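Local coordinates for protein yeast glycogen phosphorylase (Saccharomyces cerevisiae, PDB 1YGP) that belongs to the carbohydrate phosphorylase family of GT-B-fold enzymes and holds a pyridoxal-5'-phosphate in its pocket, at residues I668-I671 / N672-D676; L617-F620 / G621-R625; V375-Q378 / R379-D383; H713-T716 / A717-A721; I576-V579 / D580-K584. All coordinates share one frame; numbering follows the deposited sequence.

How the interactions relate
Interactions 1, 2, 4 and 5 belong to the part of the chain built round the parallel sheet that contains strand 601-606, whereas interaction 3 lies on helix 372-384, which follows strand 361-366 of the larger mixed sheet, with its centre about 53 Å from that of interaction 1. Interactions 1 and 2 touch directly: L670 CD1 meets V619 CG1 at 3.6 Å, joining helices 662-678 and 615-634. Interaction 2 also reaches interaction 4, with N618 CB 3.8 Å from I714 CD1. Of the five, interaction 4 comes nearest to the pyridoxal-5'-phosphate, the side chain of E720 being about 7 Å away. Interaction 5 stands apart from interaction 1 by about 10 Å between nearest atoms.

Interaction 1: I668-I671 / N672-D676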
loop_
_atom_site.group_PDB
_atom_site.type_symbol
_atom_site.label_atom_id
_atom_site.label_comp_id
_atom_site.label_asym_id
_atom_site.label_seq_id
_atom_site.Cartn_x
_atom_site.Cartn_y
_atom_site.Cartn_z
ATOM N N ILE A 668 -6.245 25.611 -23.178
ATOM C CA ILE A 668 -7.277 25.080 -22.299
ATOM C C ILE A 668 -8.030 26.242 -21.676
ATOM O O ILE A 668 -9.260 26.169 -21.661
ATOM C CB ILE A 668 -6.636 24.173 -21.225
ATOM C CG1 ILE A 668 -6.041 22.923 -21.896
ATOM C CG2 ILE A 668 -7.679 23.762 -20.211
ATOM C CD1 ILE A 668 -5.333 21.893 -21.001
ATOM N N LYS A 669 -7.391 27.339 -21.240
ATOM C CA LYS A 669 -8.117 28.441 -20.612
ATOM C C LYS A 669 -9.045 29.068 -21.640
ATOM O O LYS A 669 -10.233 29.283 -21.366
ATOM C CB LYS A 669 -7.160 29.514 -20.075
ATOM C CG LYS A 669 -7.804 30.733 -19.404
ATOM C CD LYS A 669 -8.705 30.233 -18.288
ATOM C CE LYS A 669 -9.668 31.249 -17.676
ATOM N NZ LYS A 669 -8.948 32.228 -16.889
ATOM N N LEU A 670 -8.535 29.255 -22.858
ATOM C CA LEU A 670 -9.297 29.852 -23.930
ATOM C C LEU A 670 -10.557 29.067 -24.235
ATOM O O LEU A 670 -11.602 29.718 -24.371
ATOM C CB LEU A 670 -8.410 29.955 -25.169
ATOM C CG LEU A 670 -8.658 30.981 -26.292
ATOM C CD1 LEU A 670 -8.868 30.187 -27.574
ATOM C CD2 LEU A 670 -9.819 31.929 -25.966
ATOM N N ILE A 671 -10.521 27.724 -24.276
ATOM C CA ILE A 671 -11.707 26.906 -24.537
ATOM C C ILE A 671 -12.713 27.160 -23.425
ATOM O O ILE A 671 -13.896 27.399 -23.686
ATOM C CB ILE A 671 -11.364 25.409 -24.564
ATOM C CG1 ILE A 671 -10.382 25.089 -25.679
ATOM C CG2 ILE A 671 -12.628 24.622 -24.825
ATOM C CD1 ILE A 671 -9.673 23.703 -25.609
ATOM N N ASN A 672 -12.226 27.207 -22.185
ATOM C CA ASN A 672 -13.072 27.436 -21.017
ATOM C C ASN A 672 -13.724 28.807 -20.986
ATOM O O ASN A 672 -14.885 28.962 -20.595
ATOM C CB ASN A 672 -12.248 27.227 -19.752
ATOM C CG ASN A 672 -11.993 25.745 -19.507
ATOM O OD1 ASN A 672 -12.924 24.939 -19.510
ATOM N ND2 ASN A 672 -10.755 25.322 -19.282
ATOM N N CYS A 673 -13.006 29.802 -21.470
ATOM C CA CYS A 673 -13.553 31.128 -21.611
ATOM C C CYS A 673 -14.658 31.177 -22.681
ATOM O O CYS A 673 -15.764 31.715 -22.462
ATOM C CB CYS A 673 -12.431 32.070 -21.966
ATOM S SG CYS A 673 -11.204 32.202 -20.636
ATOM N N VAL A 674 -14.404 30.608 -23.869
ATOM C CA VAL A 674 -15.398 30.563 -24.932
ATOM C C VAL A 674 -16.645 29.903 -24.362
ATOM O O VAL A 674 -17.728 30.474 -24.458
ATOM C CB VAL A 674 -14.854 29.748 -26.114
ATOM C CG1 VAL A 674 -15.931 29.531 -27.177
ATOM C CG2 VAL A 674 -13.685 30.499 -26.714
ATOM N N ALA A 675 -16.496 28.767 -23.678
ATOM C CA ALA A 675 -17.620 28.059 -23.091
ATOM C C ALA A 675 -18.380 28.921 -22.109
ATOM O O ALA A 675 -19.611 28.890 -22.114
ATOM C CB ALA A 675 -17.160 26.819 -22.351
ATOM N N ASP A 676 -17.711 29.738 -21.299
ATOM C CA ASP A 676 -18.440 30.588 -20.387
ATOM C C ASP A 676 -19.243 31.678 -21.039
ATOM O O ASP A 676 -20.311 31.971 -20.515
ATOM C CB ASP A 676 -17.512 31.229 -19.374
ATOM C CG ASP A 676 -17.285 30.336 -18.159
ATOM O OD1 ASP A 676 -18.110 29.457 -17.877
ATOM O OD2 ASP A 676 -16.275 30.530 -17.480
#
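L670 and V674, one turn apart on helix 662-678, form the buried aliphatic face of this contact. CD2 of L670 comes within 4.2 Å of CG2 of V674, the two side chains meeting at a slant. V674 offers this methyl because CG1 takes the place anti to the backbone N (chi1 173°), leaving CG2 to lean back over the preceding turn. Branched aliphatic residues suit a face that is covered twice: helix 615-634 packs on L670, I671 and V674, while I671 and V674 also meet V690 of strand 688-693. The backbone beneath is regular, with V674 N donating to L670 O at 3.0 Å and A675 N to I671 O at 2.9 Å.

Round the helix the contact is more polar, and less deeply buried at N672 and C673; K669 itself is buried. The chain of K669 bends at chi2 (56°) and lays its methylenes alongside the small thiol, CE lying 3.5 Å from C673 SG. N672 ND2 sits 2.9 Å from I668 O and is hydrogen-bonded to G203 O, so the amide ties this polar side to a neighbouring loop. Aliphatic where it meets helix 615-634 and V690, this is the connecting helix of the beta-alpha-beta unit of strand 649-654, helix 662-678 and strand 688-693.

Interaction 2: L617-F620 / G621-R625; sequences LNVF and GIIYR
V619 and I623 bring their aliphatic ends together one turn apart on helix 615-634, a helix of the crossover between parallel strands 601-606 and 649-654 of a Rossmann-like sheet. The side chains meet loosely, V619 CG1 lying 4.5 Å from I623 CD1, and I623 CG1 also rests 3.6 Å from V619 O. That carbonyl takes the hydrogen bond of I623 N at 2.9 Å; I622 N bonds chiefly to N618 O, at 3.0 Å, and only weakly to V619 O. On the next strip, I622 holds CG1 beside its backbone N (chi1 -70°), which brings this carbon back to 3.6 Å from N618 O. G621 adds backbone alone, its N bonded to L617 O at 3.0 Å.

Around this shell the fold sets each group in place. I622 lies on S651 and F653 of strand 649-654, a buried setting that suits an aliphatic side chain. N618 can pair at both ends of its amide: ND2 bonds to Q605 OE1, and OD1 has a weak bond to Y827 OH. The F620 ring packs on V820 and F824 of helix 820-840 and on L788 of helix 782-790. R625, inside the protein, finds a salt bridge with D835 and a hydrogen bond to P647 O. Y624 N binds F620 O at 2.9 Å and its CB lies 3.3 Å from the same oxygen, while the ring leads away from the preceding turn.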
loop_
_atom_site.group_PDB
_atom_site.type_symbol
_atom_site.label_atom_id
_atom_site.label_comp_id
_atom_site.label_asym_id
_atom_site.label_seq_id
_atom_site.Cartn_x
_atom_site.Cartn_y
_atom_site.Cartn_z
ATOM N N LEU A 617 -7.220 25.887 -33.855
ATOM C CA LEU A 617 -7.877 26.083 -35.143
ATOM C C LEU A 617 -9.355 25.814 -34.872
ATOM O O LEU A 617 -10.227 26.586 -35.264
ATOM C CB LEU A 617 -7.374 25.078 -36.195
ATOM C CG LEU A 617 -7.449 25.160 -37.748
ATOM C CD1 LEU A 617 -7.668 23.746 -38.205
ATOM C CD2 LEU A 617 -8.598 25.994 -38.314
ATOM N N ASN A 618 -9.653 24.751 -34.137
ATOM C CA ASN A 618 -11.020 24.370 -33.827
ATOM C C ASN A 618 -11.718 25.430 -32.993
ATOM O O ASN A 618 -12.865 25.787 -33.293
ATOM C CB ASN A 618 -10.988 23.056 -33.091
ATOM C CG ASN A 618 -12.336 22.476 -32.719
ATOM O OD1 ASN A 618 -13.396 22.997 -33.044
ATOM N ND2 ASN A 618 -12.364 21.368 -32.006
ATOM N N VAL A 619 -11.024 26.002 -31.995
ATOM C CA VAL A 619 -11.599 27.062 -31.171
ATOM C C VAL A 619 -11.817 28.319 -32.030
ATOM O O VAL A 619 -12.897 28.931 -31.962
ATOM C CB VAL A 619 -10.688 27.450 -29.959
ATOM C CG1 VAL A 619 -11.534 28.223 -28.972
ATOM C CG2 VAL A 619 -10.219 26.271 -29.157
ATOM N N PHE A 620 -10.861 28.717 -32.887
ATOM C CA PHE A 620 -11.033 29.889 -33.739
ATOM C C PHE A 620 -12.243 29.722 -34.646
ATOM O O PHE A 620 -12.984 30.676 -34.911
ATOM C CB PHE A 620 -9.782 30.132 -34.583
ATOM C CG PHE A 620 -8.561 30.495 -33.755
ATOM C CD1 PHE A 620 -8.672 31.001 -32.461
ATOM C CD2 PHE A 620 -7.291 30.266 -34.283
ATOM C CE1 PHE A 620 -7.521 31.263 -31.705
ATOM C CE2 PHE A 620 -6.147 30.528 -33.526
ATOM C CZ PHE A 620 -6.258 31.023 -32.238
ATOM N N GLY A 621 -12.488 28.493 -35.068
ATOM C CA GLY A 621 -13.679 28.184 -35.814
ATOM C C GLY A 621 -14.912 28.368 -34.937
ATOM O O GLY A 621 -15.907 28.880 -35.465
ATOM N N ILE A 622 -14.901 27.996 -33.631
ATOM C CA ILE A 622 -16.081 28.159 -32.764
ATOM C C ILE A 622 -16.384 29.619 -32.589
ATOM O O ILE A 622 -17.517 30.020 -32.871
ATOM C CB ILE A 622 -15.950 27.586 -31.321
ATOM C CG1 ILE A 622 -15.918 26.084 -31.383
ATOM C CG2 ILE A 622 -17.156 27.966 -30.463
ATOM C CD1 ILE A 622 -15.965 25.418 -30.019
ATOM N N ILE A 623 -15.390 30.395 -32.143
ATOM C CA ILE A 623 -15.576 31.826 -31.980
ATOM C C ILE A 623 -16.077 32.420 -33.283
ATOM O O ILE A 623 -17.082 33.126 -33.201
ATOM C CB ILE A 623 -14.275 32.531 -31.572
ATOM C CG1 ILE A 623 -13.756 32.003 -30.241
ATOM C CG2 ILE A 623 -14.560 34.016 -31.417
ATOM C CD1 ILE A 623 -12.365 32.543 -29.879
ATOM N N TYR A 624 -15.500 32.118 -34.458
ATOM C CA TYR A 624 -15.989 32.641 -35.732
ATOM C C TYR A 624 -17.489 32.412 -35.873
ATOM O O TYR A 624 -18.224 33.381 -36.080
ATOM C CB TYR A 624 -15.284 31.982 -36.942
ATOM C CG TYR A 624 -15.959 32.353 -38.270
ATOM C CD1 TYR A 624 -15.728 33.602 -38.857
ATOM C CD2 TYR A 624 -16.896 31.473 -38.837
ATOM C CE1 TYR A 624 -16.446 33.969 -39.995
ATOM C CE2 TYR A 624 -17.616 31.837 -39.968
ATOM C CZ TYR A 624 -17.385 33.085 -40.540
ATOM O OH TYR A 624 -18.097 33.438 -41.671
ATOM N N ARG A 625 -17.962 31.175 -35.779
ATOM C CA ARG A 625 -19.371 30.890 -35.907
ATOM C C ARG A 625 -20.128 31.748 -34.906
ATOM O O ARG A 625 -21.001 32.488 -35.348
ATOM C CB ARG A 625 -19.613 29.410 -35.644
ATOM C CG ARG A 625 -21.090 29.023 -35.668
ATOM C CD ARG A 625 -21.293 27.618 -35.151
ATOM N NE ARG A 625 -21.557 26.663 -36.213
ATOM C CZ ARG A 625 -22.713 25.988 -36.217
ATOM N NH1 ARG A 625 -23.644 26.189 -35.263
ATOM N NH2 ARG A 625 -22.925 25.060 -37.146
#

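Interaction 3: V375-Q378 / R379-D383; sequences VELQ and RVLVD
E376 lies alongside R379, both side chains pointing the same way, and the guanidinium grips the carboxylate side-on in a salt bridge three residues apart. R379 NE binds E376 OE1 at 3.0 Å, with OE1 in the guanidinium plane but NE above the carboxylate plane. R379 NH2 binds E376 OE2 at 3.0 Å on its syn side, and a weak bond runs from NH2 to OE1. Carboxylate and guanidinium are thus not coplanar; their planes stand 44° apart. R379 reaches back through a bend at chi3 (68°). Y333 OH is a second partner of OE1, so the buried carboxylate is satisfied by R379 and Y333, which makes a charge tolerable there. OE2 also touches V380 CG1 at 3.5 Å.

A second strip is aliphatic. L377 CD1 reaches L381 CG at 4.0 Å and V380 CG2 at 4.1 Å, while L344 of helix 322-350 covers L377 and V380. Leucine and valine fit this enclosed face. Q378 lays NE2 4.0 Å from V382 CG2, and the same nitrogen makes a weak hydrogen bond to W389 O. The motif is an i to i+3 Glu-Arg salt bridge within a buried helix, 372-384, which follows strand 361-366 of the mixed sheet in the GT-B fold.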
loop_
_atom_site.group_PDB
_atom_site.type_symbol
_atom_site.label_atom_id
_atom_site.label_comp_id
_atom_site.label_asym_id
_atom_site.label_seq_id
_atom_site.Cartn_x
_atom_site.Cartn_y
_atom_site.Cartn_z
ATOM N N VAL A 375 21.629 -3.526 -25.433
ATOM C CA VAL A 375 22.938 -3.367 -24.835
ATOM C C VAL A 375 23.096 -4.243 -23.597
ATOM O O VAL A 375 24.185 -4.695 -23.254
ATOM C CB VAL A 375 23.096 -1.883 -24.507
ATOM C CG1 VAL A 375 24.465 -1.598 -23.945
ATOM C CG2 VAL A 375 22.986 -1.079 -25.768
ATOM N N GLU A 376 22.010 -4.440 -22.853
ATOM C CA GLU A 376 21.987 -5.285 -21.677
ATOM C C GLU A 376 22.070 -6.766 -22.053
ATOM O O GLU A 376 22.843 -7.470 -21.387
ATOM C CB GLU A 376 20.712 -4.985 -20.908
ATOM C CG GLU A 376 20.383 -5.891 -19.726
ATOM C CD GLU A 376 21.305 -5.801 -18.515
ATOM O OE1 GLU A 376 22.131 -4.897 -18.427
ATOM O OE2 GLU A 376 21.173 -6.653 -17.638
ATOM N N LEU A 377 21.357 -7.286 -23.079
ATOM C CA LEU A 377 21.471 -8.690 -23.425
ATOM C C LEU A 377 22.908 -8.900 -23.863
ATOM O O LEU A 377 23.545 -9.837 -23.375
ATOM C CB LEU A 377 20.524 -9.091 -24.557
ATOM C CG LEU A 377 20.504 -10.579 -24.998
ATOM C CD1 LEU A 377 20.398 -11.489 -23.786
ATOM C CD2 LEU A 377 19.338 -10.819 -25.934
ATOM N N GLN A 378 23.503 -8.004 -24.652
ATOM C CA GLN A 378 24.905 -8.155 -25.022
ATOM C C GLN A 378 25.793 -8.176 -23.774
ATOM O O GLN A 378 26.630 -9.079 -23.639
ATOM C CB GLN A 378 25.301 -7.013 -25.942
ATOM C CG GLN A 378 26.710 -7.079 -26.483
ATOM C CD GLN A 378 27.024 -8.236 -27.406
ATOM O OE1 GLN A 378 26.217 -9.119 -27.688
ATOM N NE2 GLN A 378 28.242 -8.247 -27.929
ATOM N N ARG A 379 25.576 -7.239 -22.830
ATOM C CA ARG A 379 26.311 -7.218 -21.584
ATOM C C ARG A 379 26.196 -8.539 -20.824
ATOM O O ARG A 379 27.236 -9.073 -20.419
ATOM C CB ARG A 379 25.815 -6.107 -20.662
ATOM C CG ARG A 379 26.678 -6.007 -19.392
ATOM C CD ARG A 379 26.243 -4.988 -18.343
ATOM N NE ARG A 379 24.996 -5.370 -17.714
ATOM C CZ ARG A 379 24.972 -6.232 -16.705
ATOM N NH1 ARG A 379 26.090 -6.768 -16.206
ATOM N NH2 ARG A 379 23.797 -6.640 -16.250
ATOM N N VAL A 380 25.027 -9.153 -20.627
ATOM C CA VAL A 380 25.010 -10.343 -19.799
ATOM C C VAL A 380 25.611 -11.500 -20.568
ATOM O O VAL A 380 26.381 -12.256 -19.959
ATOM C CB VAL A 380 23.583 -10.732 -19.326
ATOM C CG1 VAL A 380 22.970 -9.524 -18.680
ATOM C CG2 VAL A 380 22.685 -11.147 -20.441
ATOM N N LEU A 381 25.369 -11.647 -21.884
ATOM C CA LEU A 381 25.925 -12.779 -22.613
ATOM C C LEU A 381 27.443 -12.711 -22.644
ATOM O O LEU A 381 28.099 -13.731 -22.460
ATOM C CB LEU A 381 25.410 -12.837 -24.046
ATOM C CG LEU A 381 23.967 -13.213 -24.293
ATOM C CD1 LEU A 381 23.791 -13.311 -25.789
ATOM C CD2 LEU A 381 23.594 -14.548 -23.660
ATOM N N VAL A 382 28.037 -11.544 -22.806
ATOM C CA VAL A 382 29.474 -11.440 -22.764
ATOM C C VAL A 382 29.973 -11.449 -21.327
ATOM O O VAL A 382 30.701 -12.373 -20.989
ATOM C CB VAL A 382 29.878 -10.169 -23.511
ATOM C CG1 VAL A 382 31.292 -9.733 -23.201
ATOM C CG2 VAL A 382 29.739 -10.484 -24.992
ATOM N N ASP A 383 29.620 -10.554 -20.413
ATOM C CA ASP A 383 30.205 -10.563 -19.080
ATOM C C ASP A 383 29.855 -11.696 -18.136
ATOM O O ASP A 383 30.721 -12.189 -17.422
ATOM C CB ASP A 383 29.877 -9.278 -18.376
ATOM C CG ASP A 383 30.370 -8.028 -19.093
ATOM O OD1 ASP A 383 31.207 -8.121 -19.990
ATOM O OD2 ASP A 383 29.905 -6.943 -18.744
#

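Interaction 4: H713-T716 / A717-A721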
loop_
_atom_site.group_PDB
_atom_site.type_symbol
_atom_site.label_atom_id
_atom_site.label_comp_id
_atom_site.label_asym_id
_atom_site.label_seq_id
_atom_site.Cartn_x
_atom_site.Cartn_y
_atom_site.Cartn_z
ATOM N N HIS A 713 -10.009 15.618 -36.570
ATOM C CA HIS A 713 -8.686 15.024 -36.653
ATOM C C HIS A 713 -7.897 15.940 -37.581
ATOM O O HIS A 713 -7.477 15.573 -38.670
ATOM C CB HIS A 713 -8.834 13.599 -37.176
ATOM C CG HIS A 713 -9.449 12.686 -36.115
ATOM N ND1 HIS A 713 -8.979 12.273 -34.930
ATOM C CD2 HIS A 713 -10.714 12.167 -36.233
ATOM C CE1 HIS A 713 -9.907 11.554 -34.343
ATOM N NE2 HIS A 713 -10.949 11.496 -35.142
ATOM N N ILE A 714 -7.618 17.125 -37.017
ATOM C CA ILE A 714 -7.151 18.298 -37.728
ATOM C C ILE A 714 -5.735 18.820 -37.570
ATOM O O ILE A 714 -5.535 20.022 -37.741
ATOM C CB ILE A 714 -8.156 19.441 -37.413
ATOM C CG1 ILE A 714 -8.166 19.766 -35.927
ATOM C CG2 ILE A 714 -9.548 19.011 -37.890
ATOM C CD1 ILE A 714 -9.183 20.847 -35.533
ATOM N N SER A 715 -4.744 17.976 -37.266
ATOM C CA SER A 715 -3.340 18.379 -37.161
ATOM C C SER A 715 -2.768 18.954 -38.432
ATOM O O SER A 715 -3.286 18.654 -39.523
ATOM C CB SER A 715 -2.486 17.195 -36.791
ATOM O OG SER A 715 -2.606 16.919 -35.410
ATOM N N THR A 716 -1.687 19.736 -38.359
ATOM C CA THR A 716 -1.115 20.273 -39.582
ATOM C C THR A 716 -0.687 19.096 -40.468
ATOM O O THR A 716 -0.215 18.077 -39.927
ATOM C CB THR A 716 0.073 21.150 -39.252
ATOM O OG1 THR A 716 -0.256 22.008 -38.163
ATOM C CG2 THR A 716 0.425 21.990 -40.462
ATOM N N ALA A 717 -0.887 19.144 -41.800
ATOM C CA ALA A 717 -0.543 17.989 -42.609
ATOM C C ALA A 717 0.940 17.631 -42.587
ATOM O O ALA A 717 1.866 18.449 -42.672
ATOM C CB ALA A 717 -0.942 18.213 -44.028
ATOM N N GLY A 718 1.154 16.339 -42.427
ATOM C CA GLY A 718 2.501 15.849 -42.315
ATOM C C GLY A 718 2.952 15.637 -40.885
ATOM O O GLY A 718 4.087 15.183 -40.728
ATOM N N THR A 719 2.137 15.871 -39.839
ATOM C CA THR A 719 2.617 15.679 -38.472
ATOM C C THR A 719 2.216 14.421 -37.741
ATOM O O THR A 719 2.753 14.185 -36.662
ATOM C CB THR A 719 2.197 16.849 -37.569
ATOM O OG1 THR A 719 0.780 16.889 -37.626
ATOM C CG2 THR A 719 2.777 18.188 -37.982
ATOM N N GLU A 720 1.279 13.602 -38.214
ATOM C CA GLU A 720 0.828 12.453 -37.444
ATOM C C GLU A 720 1.239 11.147 -38.064
ATOM O O GLU A 720 1.085 10.981 -39.270
ATOM C CB GLU A 720 -0.677 12.452 -37.307
ATOM C CG GLU A 720 -1.178 13.679 -36.550
ATOM C CD GLU A 720 -0.989 13.740 -35.033
ATOM O OE1 GLU A 720 -0.191 13.001 -34.438
ATOM O OE2 GLU A 720 -1.670 14.563 -34.433
ATOM N N ALA A 721 1.761 10.210 -37.275
ATOM C CA ALA A 721 2.203 8.955 -37.846
ATOM C C ALA A 721 1.040 8.003 -38.088
ATOM O O ALA A 721 0.918 7.499 -39.208
ATOM C CB ALA A 721 3.222 8.299 -36.922
#
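T716 and T719 close a type II beta turn in the loop between strand 710-713 and helix 724-730. T719 faces back across the turn, and two of its donors meet one acceptor: the backbone N reaches T716 O at 3.2 Å, tilted from the carbonyl plane, and OG1 reaches the same oxygen at 2.8 Å within that plane. With chi1 at 59°, OG1 sits between its own N and carbonyl carbon, which turns it inward; threonine therefore adds a side-chain bond to the usual turn closure. G718 occupies the turn corner; at phi 97° a CB would press on the carbonyl O of A717, so the corner calls for glycine.

E720 is oriented across S715. Its chain folds at chi2 (-75°), bringing CG to 3.8 Å from S715 CB and OE2 to 2.7 Å from S715 OG. The serine hydroxyl has a second possible acceptor in Y612 O, so its proton is not settled between them. OE2 also forms a salt bridge with K613, and D741 OD1 accepts from E720 N. The E720 side chain is about 5 Å from a bound phosphate ion and about 7 Å from the pyridoxal-5'-phosphate, whose pocket includes T724, S725 and K728 of the following helix. The hydroxyl of T716, OG1, bonds to Y818 O. The T719 methyl packs beside the turn: CG2 stands 3.6 Å from T716 O and 4.2 Å from T716 CB.

Interaction 5: I576-V579 / D580-K584; sequences IRLV and DLIKK
The last turns of helix 562-584, which is followed, after a loop, by strand 601-606 of the parallel sheet, carry this contact, with L578 and I582 on the inner side and I576 and D580 further round. L578 presents CG to CD1 of I582 at 3.8 Å, the two side chains crossing obliquely one turn apart. I582 keeps CG1 beside its own N (chi1 -56°), which lays this branch against the previous turn, 3.2 Å from L578 O. Such aliphatic side chains suit the interior, where I582 also meets I592.

On the neighbouring strip I576 and D580 run side by side in the same direction, with I576 CG2 3.8 Å from D580 OD2. The aspartate is exposed and suits that position, since its OD1 forms a salt bridge with R594; the isoleucine methyl simply flanks the carboxylate's other oxygen. The backbone is held by D580 N to I576 O at 2.8 Å, L581 N to R577 O at 3.0 Å and K583 N to V579 O at 3.1 Å.

R577 turns from this strip to helix 698-704, where it packs on I703 and sends NH2 to A525 O, while L581 lies on the same I703. K583 is extended, and its NZ makes a long, weak ion pair with D590. On the sheet side L578 packs on F602 and M604 of strand 601-606 and V579 on F602, as a helix does against the parallel sheet of a Rossmann-like domain in the GT-B fold.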
loop_
_atom_site.group_PDB
_atom_site.type_symbol
_atom_site.label_atom_id
_atom_site.label_comp_id
_atom_site.label_asym_id
_atom_site.label_seq_id
_atom_site.Cartn_x
_atom_site.Cartn_y
_atom_site.Cartn_z
ATOM N N ILE A 576 -27.263 10.439 -24.978
ATOM C CA ILE A 576 -27.858 10.661 -23.671
ATOM C C ILE A 576 -26.863 10.267 -22.601
ATOM O O ILE A 576 -26.732 11.040 -21.649
ATOM C CB ILE A 576 -29.175 9.841 -23.515
ATOM C CG1 ILE A 576 -30.257 10.506 -24.353
ATOM C CG2 ILE A 576 -29.589 9.725 -22.038
ATOM C CD1 ILE A 576 -31.485 9.588 -24.577
ATOM N N ARG A 577 -26.151 9.138 -22.736
ATOM C CA ARG A 577 -25.165 8.750 -21.731
ATOM C C ARG A 577 -24.162 9.865 -21.526
ATOM O O ARG A 577 -23.939 10.254 -20.379
ATOM C CB ARG A 577 -24.283 7.565 -22.078
ATOM C CG ARG A 577 -24.880 6.214 -22.383
ATOM C CD ARG A 577 -23.774 5.159 -22.264
ATOM N NE ARG A 577 -22.660 5.423 -23.155
ATOM C CZ ARG A 577 -21.953 4.446 -23.722
ATOM N NH1 ARG A 577 -22.227 3.164 -23.498
ATOM N NH2 ARG A 577 -20.966 4.775 -24.556
ATOM N N LEU A 578 -23.582 10.421 -22.601
ATOM C CA LEU A 578 -22.587 11.466 -22.489
ATOM C C LEU A 578 -23.175 12.669 -21.774
ATOM O O LEU A 578 -22.547 13.211 -20.859
ATOM C CB LEU A 578 -22.101 11.884 -23.868
ATOM C CG LEU A 578 -21.091 13.031 -23.883
ATOM C CD1 LEU A 578 -19.830 12.589 -23.166
ATOM C CD2 LEU A 578 -20.819 13.462 -25.305
ATOM N N VAL A 579 -24.405 13.050 -22.139
ATOM C CA VAL A 579 -25.098 14.174 -21.518
ATOM C C VAL A 579 -25.195 13.901 -20.016
ATOM O O VAL A 579 -24.790 14.756 -19.215
ATOM C CB VAL A 579 -26.505 14.339 -22.195
ATOM C CG1 VAL A 579 -27.332 15.416 -21.535
ATOM C CG2 VAL A 579 -26.322 14.834 -23.627
ATOM N N ASP A 580 -25.609 12.689 -19.633
ATOM C CA ASP A 580 -25.684 12.302 -18.237
ATOM C C ASP A 580 -24.339 12.499 -17.544
ATOM O O ASP A 580 -24.329 13.003 -16.409
ATOM C CB ASP A 580 -26.078 10.831 -18.076
ATOM C CG ASP A 580 -27.551 10.434 -18.155
ATOM O OD1 ASP A 580 -28.409 11.144 -17.624
ATOM O OD2 ASP A 580 -27.835 9.374 -18.717
ATOM N N LEU A 581 -23.213 12.173 -18.222
ATOM C CA LEU A 581 -21.874 12.305 -17.653
ATOM C C LEU A 581 -21.550 13.763 -17.382
ATOM O O LEU A 581 -21.115 14.117 -16.284
ATOM C CB LEU A 581 -20.776 11.792 -18.578
ATOM C CG LEU A 581 -19.599 10.948 -18.028
ATOM C CD1 LEU A 581 -18.518 10.898 -19.087
ATOM C CD2 LEU A 581 -18.959 11.554 -16.793
ATOM N N ILE A 582 -21.812 14.636 -18.353
ATOM C CA ILE A 582 -21.504 16.057 -18.237
ATOM C C ILE A 582 -22.296 16.737 -17.104
ATOM O O ILE A 582 -21.825 17.679 -16.462
ATOM C CB ILE A 582 -21.791 16.712 -19.615
ATOM C CG1 ILE A 582 -21.013 16.021 -20.735
ATOM C CG2 ILE A 582 -21.356 18.168 -19.552
ATOM C CD1 ILE A 582 -21.437 16.403 -22.159
ATOM N N LYS A 583 -23.516 16.256 -16.863
ATOM C CA LYS A 583 -24.396 16.716 -15.806
ATOM C C LYS A 583 -23.790 16.258 -14.493
ATOM O O LYS A 583 -23.566 17.070 -13.595
ATOM C CB LYS A 583 -25.768 16.094 -15.996
ATOM C CG LYS A 583 -26.834 16.565 -15.043
ATOM C CD LYS A 583 -27.962 15.597 -15.196
ATOM C CE LYS A 583 -29.191 15.994 -14.409
ATOM N NZ LYS A 583 -30.325 15.148 -14.771
ATOM N N LYS A 584 -23.487 14.962 -14.352
ATOM C CA LYS A 584 -22.877 14.413 -13.152
ATOM C C LYS A 584 -21.636 15.231 -12.809
ATOM O O LYS A 584 -21.578 15.869 -11.755
ATOM C CB LYS A 584 -22.530 12.946 -13.410
ATOM C CG LYS A 584 -22.026 12.176 -12.187
ATOM C CD LYS A 584 -21.865 10.682 -12.494
ATOM C CE LYS A 584 -20.751 10.359 -13.504
ATOM N NZ LYS A 584 -20.841 8.988 -13.990
#